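PDB 4DQ6: putative pyridoxal phosphate-dependent transferase from Clostridium difficile, which probably works as a pyridoxal phosphate-dependent transferase of the class I and II aminotransferase family and holds pyridoxal-5'-phosphate in its pocket. Local coordinates for residues Y151-I162 with W181-I192. Sequence-based numbering, arbitrary orientation. Where two conformers were deposited one is given.
Sequences YIMDYEDIENKI and WTKDELKKLGDI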
loop_
_atom_site.group_PDB
_atom_site.type_symbol
_atom_site.label_atom_id
_atom_site.label_comp_id
_atom_site.label_asym_id
_atom_site.label_seq_id
_atom_site.Cartn_x
_atom_site.Cartn_y
_atom_site.Cartn_z
ATOM N N TYR A 151 -25.775 24.390 0.890
ATOM C CA TYR A 151 -26.128 23.086 0.362
ATOM C C TYR A 151 -26.827 22.218 1.402
ATOM O O TYR A 151 -26.458 22.161 2.562
ATOM C CB TYR A 151 -24.905 22.312 -0.131
ATOM C CG TYR A 151 -24.253 22.886 -1.357
ATOM C CD1 TYR A 151 -23.331 23.923 -1.251
ATOM C CD2 TYR A 151 -24.664 22.497 -2.657
ATOM C CE1 TYR A 151 -22.726 24.457 -2.372
ATOM C CE2 TYR A 151 -24.067 23.015 -3.801
ATOM C CZ TYR A 151 -23.058 24.021 -3.622
ATOM O OH TYR A 151 -22.517 24.504 -4.783
ATOM N N ILE A 152 -27.822 21.463 0.947
ATOM C CA ILE A 152 -28.452 20.404 1.726
ATOM C C ILE A 152 -28.611 19.157 0.854
ATOM O O ILE A 152 -28.480 19.210 -0.364
ATOM C CB ILE A 152 -29.822 20.850 2.355
ATOM C CG1 ILE A 152 -30.900 21.112 1.302
ATOM C CG2 ILE A 152 -29.488 21.986 3.383
ATOM C CD1 ILE A 152 -32.315 21.253 1.891
ATOM N N MET A 153 -28.829 18.053 1.519
ATOM C CA MET A 153 -29.300 16.837 0.791
ATOM C C MET A 153 -30.662 16.994 0.134
ATOM O O MET A 153 -31.588 17.646 0.670
ATOM C CB MET A 153 -29.278 15.666 1.738
ATOM C CG MET A 153 -27.923 15.439 2.422
ATOM S SD MET A 153 -27.916 13.835 3.253
ATOM C CE MET A 153 -26.286 13.870 3.993
ATOM N N ASP A 154 -30.805 16.406 -1.066
ATOM C CA ASP A 154 -32.085 16.424 -1.740
ATOM C C ASP A 154 -32.824 15.112 -1.443
ATOM O O ASP A 154 -32.735 14.153 -2.192
ATOM C CB ASP A 154 -31.924 16.665 -3.227
ATOM C CG ASP A 154 -33.240 16.935 -3.929
ATOM O OD1 ASP A 154 -34.308 16.559 -3.375
ATOM O OD2 ASP A 154 -33.227 17.541 -5.039
ATOM N N TYR A 155 -33.546 15.099 -0.328
ATOM C CA TYR A 155 -34.096 13.870 0.207
ATOM C C TYR A 155 -35.162 13.308 -0.714
ATOM O O TYR A 155 -35.257 12.076 -0.832
ATOM C CB TYR A 155 -34.642 14.089 1.620
ATOM C CG TYR A 155 -33.590 14.446 2.640
ATOM C CD1 TYR A 155 -32.659 13.496 3.085
ATOM C CD2 TYR A 155 -33.502 15.719 3.107
ATOM C CE1 TYR A 155 -31.699 13.809 4.019
ATOM C CE2 TYR A 155 -32.539 16.030 4.051
ATOM C CZ TYR A 155 -31.638 15.084 4.460
ATOM O OH TYR A 155 -30.709 15.400 5.412
ATOM N N GLU A 156 -35.980 14.178 -1.334
ATOM C CA GLU A 156 -36.962 13.762 -2.324
ATOM C C GLU A 156 -36.258 13.096 -3.501
ATOM O O GLU A 156 -36.725 12.074 -3.995
ATOM C CB GLU A 156 -37.803 14.968 -2.829
ATOM C CG GLU A 156 -38.945 14.622 -3.779
ATOM C CD GLU A 156 -39.711 15.848 -4.285
ATOM O OE1 GLU A 156 -40.927 15.731 -4.535
ATOM O OE2 GLU A 156 -39.086 16.922 -4.433
ATOM N N ASP A 157 -35.156 13.679 -3.971
ATOM C CA ASP A 157 -34.449 13.124 -5.132
ATOM C C ASP A 157 -33.866 11.748 -4.819
ATOM O O ASP A 157 -33.965 10.821 -5.656
ATOM C CB ASP A 157 -33.365 14.083 -5.629
ATOM C CG ASP A 157 -32.769 13.666 -6.929
ATOM O OD1 ASP A 157 -33.477 13.673 -7.983
ATOM O OD2 ASP A 157 -31.589 13.272 -6.898
ATOM N N ILE A 158 -33.303 11.609 -3.611
ATOM C CA ILE A 158 -32.738 10.336 -3.122
ATOM C C ILE A 158 -33.835 9.272 -3.142
ATOM O O ILE A 158 -33.674 8.194 -3.743
ATOM C CB ILE A 158 -32.263 10.440 -1.687
ATOM C CG1 ILE A 158 -31.034 11.367 -1.613
ATOM C CG2 ILE A 158 -31.837 9.090 -1.170
ATOM C CD1 ILE A 158 -30.513 11.674 -0.199
ATOM N N GLU A 159 -34.971 9.596 -2.523
ATOM C CA GLU A 159 -36.154 8.704 -2.548
ATOM C C GLU A 159 -36.582 8.321 -3.958
ATOM O O GLU A 159 -36.883 7.120 -4.239
ATOM C CB GLU A 159 -37.322 9.407 -1.858
ATOM C CG GLU A 159 -37.326 9.283 -0.351
ATOM C CD GLU A 159 -37.873 7.943 0.140
ATOM O OE1 GLU A 159 -38.196 7.056 -0.675
ATOM O OE2 GLU A 159 -37.966 7.782 1.373
ATOM N N ASN A 160 -36.594 9.304 -4.850
ATOM C CA ASN A 160 -37.057 9.102 -6.225
ATOM C C ASN A 160 -36.141 8.162 -7.026
ATOM O O ASN A 160 -36.557 7.514 -7.971
ATOM C CB ASN A 160 -37.123 10.441 -6.951
ATOM C CG ASN A 160 -38.486 11.113 -6.826
ATOM O OD1 ASN A 160 -39.296 10.698 -5.999
ATOM N ND2 ASN A 160 -38.701 12.209 -7.555
ATOM N N LYS A 161 -34.870 8.121 -6.641
ATOM C CA LYS A 161 -33.848 7.366 -7.367
ATOM C C LYS A 161 -33.368 6.112 -6.627
ATOM O O LYS A 161 -32.458 5.443 -7.120
ATOM C CB LYS A 161 -32.638 8.265 -7.688
ATOM C CG LYS A 161 -32.896 9.464 -8.578
ATOM C CD LYS A 161 -31.637 10.300 -8.790
ATOM C CE LYS A 161 -31.890 11.530 -9.627
ATOM N NZ LYS A 161 -30.879 12.608 -9.422
ATOM N N ILE A 162 -33.996 5.768 -5.495
ATOM C CA ILE A 162 -33.510 4.710 -4.582
ATOM C C ILE A 162 -33.742 3.283 -5.081
ATOM O O ILE A 162 -33.013 2.361 -4.668
ATOM C CB ILE A 162 -34.137 4.837 -3.168
ATOM C CG1 ILE A 162 -33.211 4.271 -2.089
ATOM C CG2 ILE A 162 -35.469 4.116 -3.070
ATOM C CD1 ILE A 162 -31.927 5.019 -1.868
ATOM N N TRP A 181 -22.654 17.618 8.240
ATOM C CA TRP A 181 -24.066 17.290 8.364
ATOM C C TRP A 181 -24.477 17.257 9.830
ATOM O O TRP A 181 -23.740 16.735 10.693
ATOM C CB TRP A 181 -24.324 15.950 7.723
ATOM C CG TRP A 181 -23.887 15.872 6.253
ATOM C CD1 TRP A 181 -22.870 15.086 5.729
ATOM C CD2 TRP A 181 -24.377 16.643 5.132
ATOM N NE1 TRP A 181 -22.750 15.268 4.406
ATOM C CE2 TRP A 181 -23.578 16.242 3.976
ATOM C CE3 TRP A 181 -25.283 17.641 4.996
ATOM C CZ2 TRP A 181 -23.845 16.741 2.688
ATOM C CZ3 TRP A 181 -25.552 18.143 3.699
ATOM C CH2 TRP A 181 -24.782 17.752 2.602
ATOM N N THR A 182 -25.690 17.759 10.124
ATOM C CA THR A 182 -26.194 17.681 11.490
ATOM C C THR A 182 -26.782 16.281 11.755
ATOM O O THR A 182 -27.027 15.494 10.827
ATOM C CB THR A 182 -27.291 18.719 11.750
ATOM O OG1 THR A 182 -28.418 18.353 10.929
ATOM C CG2 THR A 182 -26.827 20.147 11.371
ATOM N N LYS A 183 -26.912 15.949 13.020
ATOM C CA LYS A 183 -27.504 14.661 13.394
ATOM C C LYS A 183 -28.826 14.495 12.733
ATOM O O LYS A 183 -29.115 13.428 12.193
ATOM C CB LYS A 183 -27.615 14.575 14.890
ATOM C CG LYS A 183 -28.261 13.277 15.342
ATOM C CD LYS A 183 -28.624 13.408 16.807
ATOM C CE LYS A 183 -27.401 13.089 17.639
ATOM N NZ LYS A 183 -27.057 11.635 17.541
ATOM N N ASP A 184 -29.653 15.533 12.751
ATOM C CA ASP A 184 -30.961 15.391 12.108
ATOM C C ASP A 184 -30.898 15.192 10.591
ATOM O O ASP A 184 -31.724 14.450 9.978
ATOM C CB ASP A 184 -31.885 16.554 12.444
ATOM C CG ASP A 184 -32.410 16.524 13.899
ATOM O OD1 ASP A 184 -32.253 15.511 14.603
ATOM O OD2 ASP A 184 -33.056 17.538 14.289
ATOM N N GLU A 185 -29.908 15.800 9.940
ATOM C CA GLU A 185 -29.737 15.554 8.515
ATOM C C GLU A 185 -29.301 14.111 8.243
ATOM O O GLU A 185 -29.734 13.471 7.290
ATOM C CB GLU A 185 -28.740 16.521 7.876
ATOM C CG GLU A 185 -29.259 17.918 7.694
ATOM C CD GLU A 185 -28.185 18.892 7.242
ATOM O OE1 GLU A 185 -27.192 18.975 7.950
ATOM O OE2 GLU A 185 -28.379 19.553 6.190
ATOM N N LEU A 186 -28.446 13.590 9.102
ATOM C CA LEU A 186 -27.952 12.230 8.967
ATOM C C LEU A 186 -29.018 11.212 9.326
ATOM O O LEU A 186 -29.167 10.183 8.632
ATOM C CB LEU A 186 -26.740 12.036 9.856
ATOM C CG LEU A 186 -25.523 12.863 9.427
ATOM C CD1 LEU A 186 -24.502 12.841 10.555
ATOM C CD2 LEU A 186 -24.956 12.300 8.129
ATOM N N LYS A 187 -29.842 11.534 10.315
ATOM C CA LYS A 187 -30.988 10.647 10.636
ATOM C C LYS A 187 -31.926 10.531 9.477
ATOM O O LYS A 187 -32.386 9.443 9.168
ATOM C CB LYS A 187 -31.770 11.212 11.803
ATOM C CG LYS A 187 -31.075 11.004 13.123
ATOM C CD LYS A 187 -31.795 11.790 14.229
ATOM C CE LYS A 187 -31.583 11.124 15.573
ATOM N NZ LYS A 187 -32.788 11.360 16.419
ATOM N N LYS A 188 -32.223 11.653 8.832
ATOM C CA LYS A 188 -33.173 11.570 7.702
ATOM C C LYS A 188 -32.623 10.687 6.591
ATOM O O LYS A 188 -33.325 9.848 6.037
ATOM C CB LYS A 188 -33.534 12.963 7.224
ATOM C CG LYS A 188 -34.778 12.974 6.341
ATOM C CD LYS A 188 -35.281 14.400 6.205
ATOM C CE LYS A 188 -36.230 14.545 5.049
ATOM N NZ LYS A 188 -37.560 14.012 5.408
ATOM N N LEU A 189 -31.341 10.808 6.275
ATOM C CA LEU A 189 -30.705 9.967 5.256
ATOM C C LEU A 189 -30.682 8.510 5.680
ATOM O O LEU A 189 -30.951 7.613 4.889
ATOM C CB LEU A 189 -29.257 10.437 4.984
ATOM C CG LEU A 189 -28.368 9.590 4.067
ATOM C CD1 LEU A 189 -29.039 9.509 2.666
ATOM C CD2 LEU A 189 -26.913 10.180 4.174
ATOM N N GLY A 190 -30.278 8.251 6.917
ATOM C CA GLY A 190 -30.057 6.887 7.324
ATOM C C GLY A 190 -31.385 6.149 7.414
ATOM O O GLY A 190 -31.424 4.960 7.193
ATOM N N ASP A 191 -32.443 6.882 7.734
ATOM C CA ASP A 191 -33.785 6.287 7.756
ATOM C C ASP A 191 -34.213 5.862 6.381
ATOM O O ASP A 191 -34.780 4.772 6.213
ATOM C CB ASP A 191 -34.781 7.290 8.320
ATOM C CG ASP A 191 -34.719 7.377 9.810
ATOM O OD1 ASP A 191 -34.077 6.502 10.440
ATOM O OD2 ASP A 191 -35.353 8.314 10.367
ATOM N N ILE A 192 -33.974 6.709 5.392
ATOM C CA ILE A 192 -34.253 6.338 4.007
ATOM C C ILE A 192 -33.520 5.056 3.623
ATOM O O ILE A 192 -34.063 4.117 3.095
ATOM C CB ILE A 192 -33.887 7.486 3.030
ATOM C CG1 ILE A 192 -34.851 8.667 3.228
ATOM C CG2 ILE A 192 -33.974 7.016 1.580
ATOM C CD1 ILE A 192 -34.449 9.911 2.461
HETATM O O HOH W 1 -29.488 17.899 4.367
#
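Tyr155 sits as a knob among Glu185, Lys188, Leu189 and Ile192. Tyr155 OH donates to Glu185 O at 2.9 Å, close to the ring plane. The carbonyl is met well off its axis (C=O...donor angle 106°). Glu185 O also accepts the helical bond from Leu189 N. Lys188 lays its aliphatic chain over one ring face, a CH-pi contact with Lys188 CD 3.8 Å from the Tyr155 ring centroid. Met153 CB covers the opposite face near the rim. The extended Met153 chain, its outer torsions near 180°, makes a Met-aromatic contact through SD and carries CE over Trp181, a CH-pi contact 3.6 Å from the five-membered ring centroid. Met153 CE also meets Leu189 CD2 at 3.7 Å. Further along, Ile158 packs on Leu189 and Ile192. One water links Met153 N, Tyr155 OH and Glu185 OE2. Glu185 is itself fixed by a capping box with Thr182 and a salt bridge to Arg179. Trp181 NE1 bonds to Cys171 O, a residue of the pyridoxal-5'-phosphate pocket. Helix 155-161 and the 183-192 part of helix 183-195 run nearly parallel (11°), axes 10.9 Å apart at closest approach. Both pack on the central mixed sheet of the fold type I PLP-binding domain: Ile158 touches strand 116-119, while Met153, Trp181 and Leu189 rest on strand 165-171.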